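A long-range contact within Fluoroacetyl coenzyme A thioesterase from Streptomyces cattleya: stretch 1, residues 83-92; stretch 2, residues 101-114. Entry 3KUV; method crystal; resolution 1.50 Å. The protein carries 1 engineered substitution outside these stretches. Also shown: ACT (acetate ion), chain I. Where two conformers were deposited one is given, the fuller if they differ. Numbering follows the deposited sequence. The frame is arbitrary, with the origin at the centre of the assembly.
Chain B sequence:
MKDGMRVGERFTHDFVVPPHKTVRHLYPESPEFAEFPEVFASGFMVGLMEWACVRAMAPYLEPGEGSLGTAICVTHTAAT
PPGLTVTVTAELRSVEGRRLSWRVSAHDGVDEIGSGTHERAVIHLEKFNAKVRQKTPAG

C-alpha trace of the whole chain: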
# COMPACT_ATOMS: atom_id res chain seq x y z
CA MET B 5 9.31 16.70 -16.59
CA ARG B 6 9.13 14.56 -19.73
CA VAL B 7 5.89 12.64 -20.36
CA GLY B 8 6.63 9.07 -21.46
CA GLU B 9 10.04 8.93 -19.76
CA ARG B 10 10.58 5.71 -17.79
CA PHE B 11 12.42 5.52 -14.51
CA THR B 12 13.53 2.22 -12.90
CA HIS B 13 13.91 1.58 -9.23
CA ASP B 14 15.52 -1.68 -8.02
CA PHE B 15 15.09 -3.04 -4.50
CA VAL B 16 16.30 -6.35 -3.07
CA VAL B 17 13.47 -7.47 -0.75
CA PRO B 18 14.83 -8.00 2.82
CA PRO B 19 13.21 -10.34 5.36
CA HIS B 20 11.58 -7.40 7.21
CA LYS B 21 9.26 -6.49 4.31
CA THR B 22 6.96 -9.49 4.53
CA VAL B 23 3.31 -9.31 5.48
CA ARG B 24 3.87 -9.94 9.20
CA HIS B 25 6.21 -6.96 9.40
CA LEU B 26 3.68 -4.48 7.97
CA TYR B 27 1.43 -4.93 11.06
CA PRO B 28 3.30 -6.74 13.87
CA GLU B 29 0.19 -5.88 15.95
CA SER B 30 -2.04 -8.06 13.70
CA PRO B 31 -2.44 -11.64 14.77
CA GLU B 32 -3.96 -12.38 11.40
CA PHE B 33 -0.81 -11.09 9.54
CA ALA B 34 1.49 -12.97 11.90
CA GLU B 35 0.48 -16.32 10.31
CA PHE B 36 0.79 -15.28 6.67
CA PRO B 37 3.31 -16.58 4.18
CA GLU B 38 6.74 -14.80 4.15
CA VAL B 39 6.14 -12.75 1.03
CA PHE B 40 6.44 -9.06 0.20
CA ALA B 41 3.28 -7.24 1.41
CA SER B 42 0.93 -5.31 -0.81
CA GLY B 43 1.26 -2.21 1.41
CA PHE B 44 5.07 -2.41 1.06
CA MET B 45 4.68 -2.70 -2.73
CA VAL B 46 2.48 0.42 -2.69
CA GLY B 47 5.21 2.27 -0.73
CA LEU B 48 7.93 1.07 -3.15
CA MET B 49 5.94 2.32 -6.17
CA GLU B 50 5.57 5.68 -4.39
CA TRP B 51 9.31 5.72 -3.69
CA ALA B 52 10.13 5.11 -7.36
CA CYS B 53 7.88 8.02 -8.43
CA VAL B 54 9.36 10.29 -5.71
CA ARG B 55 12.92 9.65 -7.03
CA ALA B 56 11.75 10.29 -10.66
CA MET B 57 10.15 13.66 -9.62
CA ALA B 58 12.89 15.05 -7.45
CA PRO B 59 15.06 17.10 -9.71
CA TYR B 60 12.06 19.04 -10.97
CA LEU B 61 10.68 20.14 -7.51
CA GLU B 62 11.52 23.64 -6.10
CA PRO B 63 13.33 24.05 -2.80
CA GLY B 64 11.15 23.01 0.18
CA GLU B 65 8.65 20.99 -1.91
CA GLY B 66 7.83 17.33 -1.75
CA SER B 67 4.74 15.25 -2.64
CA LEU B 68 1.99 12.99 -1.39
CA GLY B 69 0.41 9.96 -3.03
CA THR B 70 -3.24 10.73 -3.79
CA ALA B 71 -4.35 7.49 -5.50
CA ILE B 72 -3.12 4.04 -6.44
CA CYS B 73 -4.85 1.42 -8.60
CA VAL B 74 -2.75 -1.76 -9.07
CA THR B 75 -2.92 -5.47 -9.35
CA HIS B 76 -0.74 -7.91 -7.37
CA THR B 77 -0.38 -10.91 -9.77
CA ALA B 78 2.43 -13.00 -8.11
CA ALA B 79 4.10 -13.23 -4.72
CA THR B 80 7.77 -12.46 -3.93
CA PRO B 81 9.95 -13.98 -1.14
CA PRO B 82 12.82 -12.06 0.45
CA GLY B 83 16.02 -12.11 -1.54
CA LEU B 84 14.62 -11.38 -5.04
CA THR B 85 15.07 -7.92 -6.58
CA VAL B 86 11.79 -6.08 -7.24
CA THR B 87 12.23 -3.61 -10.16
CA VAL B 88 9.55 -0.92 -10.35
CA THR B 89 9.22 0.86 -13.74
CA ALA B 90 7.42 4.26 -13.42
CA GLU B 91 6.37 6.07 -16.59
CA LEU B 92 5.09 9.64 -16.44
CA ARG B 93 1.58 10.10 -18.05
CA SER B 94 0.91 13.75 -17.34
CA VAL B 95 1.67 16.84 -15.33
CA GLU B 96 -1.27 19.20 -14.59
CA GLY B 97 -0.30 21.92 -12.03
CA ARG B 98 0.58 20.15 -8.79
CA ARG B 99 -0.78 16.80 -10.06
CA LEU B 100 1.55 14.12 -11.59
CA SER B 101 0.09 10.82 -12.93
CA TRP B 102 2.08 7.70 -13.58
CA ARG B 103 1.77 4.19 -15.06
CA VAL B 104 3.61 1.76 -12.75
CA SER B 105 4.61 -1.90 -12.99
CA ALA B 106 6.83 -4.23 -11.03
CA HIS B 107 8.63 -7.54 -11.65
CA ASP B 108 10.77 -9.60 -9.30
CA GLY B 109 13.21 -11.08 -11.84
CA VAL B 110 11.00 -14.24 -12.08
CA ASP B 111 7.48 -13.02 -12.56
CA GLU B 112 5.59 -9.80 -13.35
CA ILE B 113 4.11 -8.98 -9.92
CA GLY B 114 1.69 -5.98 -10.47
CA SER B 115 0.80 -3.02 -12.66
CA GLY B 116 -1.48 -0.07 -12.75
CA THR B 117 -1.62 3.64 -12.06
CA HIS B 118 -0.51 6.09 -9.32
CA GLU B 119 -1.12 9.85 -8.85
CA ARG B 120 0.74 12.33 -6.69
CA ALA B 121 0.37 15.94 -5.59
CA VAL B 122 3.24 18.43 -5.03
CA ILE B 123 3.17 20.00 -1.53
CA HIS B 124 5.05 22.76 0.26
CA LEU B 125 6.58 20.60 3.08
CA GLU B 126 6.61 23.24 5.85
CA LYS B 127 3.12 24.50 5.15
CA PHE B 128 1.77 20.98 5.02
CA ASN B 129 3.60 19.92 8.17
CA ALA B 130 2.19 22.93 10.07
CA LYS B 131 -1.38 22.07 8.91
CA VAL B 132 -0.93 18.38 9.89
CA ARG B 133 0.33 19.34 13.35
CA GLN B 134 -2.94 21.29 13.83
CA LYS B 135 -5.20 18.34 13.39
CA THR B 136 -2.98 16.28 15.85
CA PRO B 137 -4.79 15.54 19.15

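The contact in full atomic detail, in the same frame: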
# COMPACT_ATOMS: atom_id res chain seq x y z
N GLY B 83 14.78 -11.75 -0.85
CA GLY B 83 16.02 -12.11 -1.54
C GLY B 83 15.96 -11.89 -3.04
O GLY B 83 17.03 -11.72 -3.73
N LEU B 84 14.76 -11.82 -3.63
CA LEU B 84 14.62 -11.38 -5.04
C LEU B 84 14.70 -9.86 -5.14
O LEU B 84 14.47 -9.18 -4.16
CB LEU B 84 13.25 -11.84 -5.67
CG LEU B 84 13.21 -13.37 -5.82
CD1 LEU B 84 11.86 -13.70 -6.40
CD2 LEU B 84 14.27 -13.96 -6.76
N THR B 85 15.04 -9.37 -6.34
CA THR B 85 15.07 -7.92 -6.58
C THR B 85 13.72 -7.55 -7.24
O THR B 85 13.40 -8.09 -8.33
CB THR B 85 16.18 -7.56 -7.53
OG1 THR B 85 17.46 -8.00 -6.98
CG2 THR B 85 16.27 -6.07 -7.81
N VAL B 86 13.01 -6.64 -6.62
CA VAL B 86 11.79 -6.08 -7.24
C VAL B 86 12.26 -4.84 -8.04
O VAL B 86 12.95 -3.91 -7.49
CB VAL B 86 10.75 -5.70 -6.19
CG1 VAL B 86 9.59 -4.89 -6.91
CG2 VAL B 86 10.20 -6.96 -5.59
N THR B 87 11.97 -4.80 -9.33
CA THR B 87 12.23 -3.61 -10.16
C THR B 87 10.86 -2.98 -10.42
O THR B 87 10.00 -3.63 -11.01
CB THR B 87 12.90 -3.97 -11.49
OG1 THR B 87 14.21 -4.53 -11.25
CG2 THR B 87 13.03 -2.74 -12.41
N VAL B 88 10.72 -1.71 -10.02
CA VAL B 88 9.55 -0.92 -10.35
C VAL B 88 9.92 -0.09 -11.58
O VAL B 88 10.99 0.59 -11.57
CB VAL B 88 9.14 0.02 -9.21
CG1 VAL B 88 8.00 0.95 -9.62
CG2 VAL B 88 8.69 -0.80 -7.94
N THR B 89 9.07 -0.08 -12.60
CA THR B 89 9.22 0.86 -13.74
C THR B 89 8.10 1.89 -13.61
O THR B 89 6.91 1.48 -13.49
CB THR B 89 9.06 0.09 -15.06
OG1 THR B 89 10.13 -0.88 -15.12
CG2 THR B 89 9.24 1.02 -16.26
N ALA B 90 8.44 3.16 -13.55
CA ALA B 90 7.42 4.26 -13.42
C ALA B 90 7.51 5.09 -14.70
O ALA B 90 8.58 5.54 -15.07
CB ALA B 90 7.74 5.16 -12.27
N GLU B 91 6.39 5.37 -15.29
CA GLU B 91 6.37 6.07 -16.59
C GLU B 91 5.43 7.22 -16.40
O GLU B 91 4.24 7.07 -16.08
CB GLU B 91 5.88 5.14 -17.65
CG GLU B 91 6.05 5.81 -19.01
CD GLU B 91 5.77 4.88 -20.20
OE1 GLU B 91 5.68 3.61 -20.06
OE2 GLU B 91 5.67 5.47 -21.32
N LEU B 92 5.90 8.43 -16.63
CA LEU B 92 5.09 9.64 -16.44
C LEU B 92 3.97 9.75 -17.51
O LEU B 92 4.28 9.71 -18.73
CB LEU B 92 5.99 10.89 -16.46
CG LEU B 92 5.23 12.14 -16.15
CD1 LEU B 92 4.60 12.18 -14.75
CD2 LEU B 92 6.02 13.48 -16.37
N SER B 101 0.78 12.10 -12.75
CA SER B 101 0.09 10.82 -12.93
C SER B 101 1.05 9.92 -13.60
O SER B 101 1.81 10.31 -14.57
CB SER B 101 -1.12 11.00 -13.85
OG SER B 101 -2.13 11.89 -13.29
N TRP B 102 1.09 8.65 -13.17
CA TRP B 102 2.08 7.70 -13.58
C TRP B 102 1.42 6.35 -13.95
O TRP B 102 0.35 6.03 -13.37
CB TRP B 102 2.99 7.42 -12.38
CG TRP B 102 3.62 8.70 -11.74
CD1 TRP B 102 3.10 9.52 -10.76
CD2 TRP B 102 4.87 9.11 -12.00
NE1 TRP B 102 3.96 10.51 -10.48
CE2 TRP B 102 5.09 10.30 -11.28
CE3 TRP B 102 5.88 8.62 -12.91
CZ2 TRP B 102 6.30 10.93 -11.30
CZ3 TRP B 102 6.99 9.27 -12.99
CH2 TRP B 102 7.23 10.45 -12.19
N ARG B 103 2.01 5.59 -14.88
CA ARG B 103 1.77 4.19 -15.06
C ARG B 103 2.90 3.48 -14.34
O ARG B 103 4.12 3.83 -14.56
CB ARG B 103 1.72 3.84 -16.58
CG ARG B 103 1.20 2.51 -16.87
CD ARG B 103 1.12 2.07 -18.37
NE ARG B 103 0.51 0.72 -18.35
CZ ARG B 103 1.14 -0.45 -18.12
NH1 ARG B 103 2.45 -0.52 -17.89
NH2 ARG B 103 0.41 -1.57 -18.12
N VAL B 104 2.59 2.49 -13.52
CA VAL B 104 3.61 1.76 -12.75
C VAL B 104 3.50 0.26 -13.00
O VAL B 104 2.42 -0.29 -13.27
CB VAL B 104 3.52 2.05 -11.26
CG1 VAL B 104 3.93 3.52 -11.01
CG2 VAL B 104 2.12 1.84 -10.61
N SER B 105 4.64 -0.42 -12.94
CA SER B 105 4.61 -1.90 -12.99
C SER B 105 5.80 -2.41 -12.25
O SER B 105 6.76 -1.64 -11.96
CB SER B 105 4.58 -2.43 -14.38
OG SER B 105 5.75 -2.05 -15.09
N ALA B 106 5.74 -3.66 -11.86
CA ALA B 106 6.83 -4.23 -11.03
C ALA B 106 7.03 -5.71 -11.39
O ALA B 106 6.09 -6.40 -11.85
CB ALA B 106 6.57 -4.06 -9.53
N HIS B 107 8.29 -6.15 -11.39
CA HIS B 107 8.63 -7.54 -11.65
C HIS B 107 9.71 -7.89 -10.66
O HIS B 107 10.46 -7.01 -10.17
CB HIS B 107 9.00 -7.55 -13.11
CG HIS B 107 10.42 -7.44 -13.40
ND1 HIS B 107 10.93 -6.46 -14.21
CD2 HIS B 107 11.48 -8.16 -12.95
CE1 HIS B 107 12.24 -6.56 -14.25
NE2 HIS B 107 12.62 -7.58 -13.48
N ASP B 108 9.77 -9.18 -10.30
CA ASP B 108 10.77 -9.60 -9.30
C ASP B 108 11.94 -10.39 -9.89
O ASP B 108 12.59 -11.13 -9.16
CB ASP B 108 10.14 -10.35 -8.11
CG ASP B 108 9.42 -11.64 -8.53
OD1 ASP B 108 9.64 -12.13 -9.64
OD2 ASP B 108 8.67 -12.14 -7.63
N GLY B 109 12.17 -10.28 -11.19
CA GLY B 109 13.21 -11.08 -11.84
C GLY B 109 12.69 -12.46 -12.31
O GLY B 109 13.31 -13.10 -13.19
N VAL B 110 11.59 -12.93 -11.72
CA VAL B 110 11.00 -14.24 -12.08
C VAL B 110 9.66 -14.02 -12.73
O VAL B 110 9.43 -14.44 -13.90
CB VAL B 110 10.86 -15.11 -10.84
CG1 VAL B 110 10.21 -16.44 -11.26
CG2 VAL B 110 12.27 -15.31 -10.21
N ASP B 111 8.80 -13.27 -12.06
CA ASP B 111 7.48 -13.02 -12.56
C ASP B 111 7.18 -11.50 -12.62
O ASP B 111 7.70 -10.73 -11.81
CB ASP B 111 6.41 -13.59 -11.59
CG ASP B 111 6.47 -15.11 -11.43
OD1 ASP B 111 6.50 -15.79 -12.52
OD2 ASP B 111 6.54 -15.61 -10.27
N GLU B 112 6.26 -11.11 -13.48
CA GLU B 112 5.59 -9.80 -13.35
C GLU B 112 4.75 -9.85 -12.06
O GLU B 112 4.05 -10.89 -11.82
CB GLU B 112 4.80 -9.60 -14.65
CG GLU B 112 3.58 -8.78 -14.65
CD GLU B 112 3.76 -7.26 -14.90
OE1 GLU B 112 3.83 -6.79 -16.09
OE2 GLU B 112 3.71 -6.51 -13.89
N ILE B 113 4.80 -8.87 -11.18
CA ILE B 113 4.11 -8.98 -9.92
C ILE B 113 3.02 -7.94 -9.78
O ILE B 113 2.22 -8.04 -8.85
CB ILE B 113 5.01 -8.89 -8.67
CG1 ILE B 113 5.72 -7.51 -8.65
CG2 ILE B 113 6.10 -9.99 -8.73
CD1 ILE B 113 6.46 -7.29 -7.26
N GLY B 114 2.87 -6.93 -10.67
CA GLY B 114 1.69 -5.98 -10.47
C GLY B 114 1.86 -4.86 -11.48
O GLY B 114 2.98 -4.57 -11.92
C ACT I . -2.99 -0.56 -19.72
O ACT I . -1.77 -0.28 -19.99
OXT ACT I . -3.80 -0.12 -20.56
CH3 ACT I . -3.50 -1.38 -18.53
O HOH W 1 15.36 -11.02 -8.74

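Strands 85-92 and 101-107 run antiparallel, their axes inclined at 155° and approaching to 4.6 Å. Three hydrogen-bonded pairs, Thr-87 with His-107, Thr-89 with Ser-105 and Glu-91 with Arg-103, each contribute two backbone bonds. Thr-87 N lies 2.8 Å from His-107 O and His-107 N lies 3.1 Å from Thr-87 O; the other two pairs repeat this geometry. Between them, CA-H...O contacts such as Ala-106 CA to Thr-87 O (3.2 Å) fill the non-hydrogen-bonded positions. Beyond the Thr-87 and His-107 pair, at the turn end, a water takes over: it accepts from Thr-85 N (2.9 Å to the water O) and donates to Asp-108 O (2.8 Å from the water O), joining strand to turn.

The turn is organised by Asp-108, whose OD1 accepts from Val-110 N (3.0 Å) and Asp-111 N (2.8 Å). Gly-109 has a positive phi of 88°, where a CB would be jammed against the preceding carbonyl oxygen.

Alternation along the strands separates two kinds of side chain. Val-88, Ala-90, Leu-92, Trp-102, Val-104 and Ala-106 share one buried, apolar face. Small alanines leave room for bulkier neighbours: Ala-106 CB meets Val-88 CG2 at 4.2 Å, while Ala-90 CB packs 4.0 Å from Trp-102 CE3. Leu-92 places CD1 over the face of the indole, 3.9 Å from the centroid of the six-membered ring of Trp-102 and almost on its normal. Near the turn, Val-86 CG1 reaches Ile-113 CD1 at 4.0 Å, extending the apolar packing.

The other face carries Thr-87, Thr-89, Glu-91, Arg-103, Ser-105 and His-107, polar residues suited to its greater exposure. Thr-87 CB sits over the His-107 ring, 4.2 Å from its centroid. The CB of Arg-103 lies on this face, but the end of its side chain leads off from stretch 1, and NE donates to acetate O at 3.0 Å. Together the two stretches bury 816 Å².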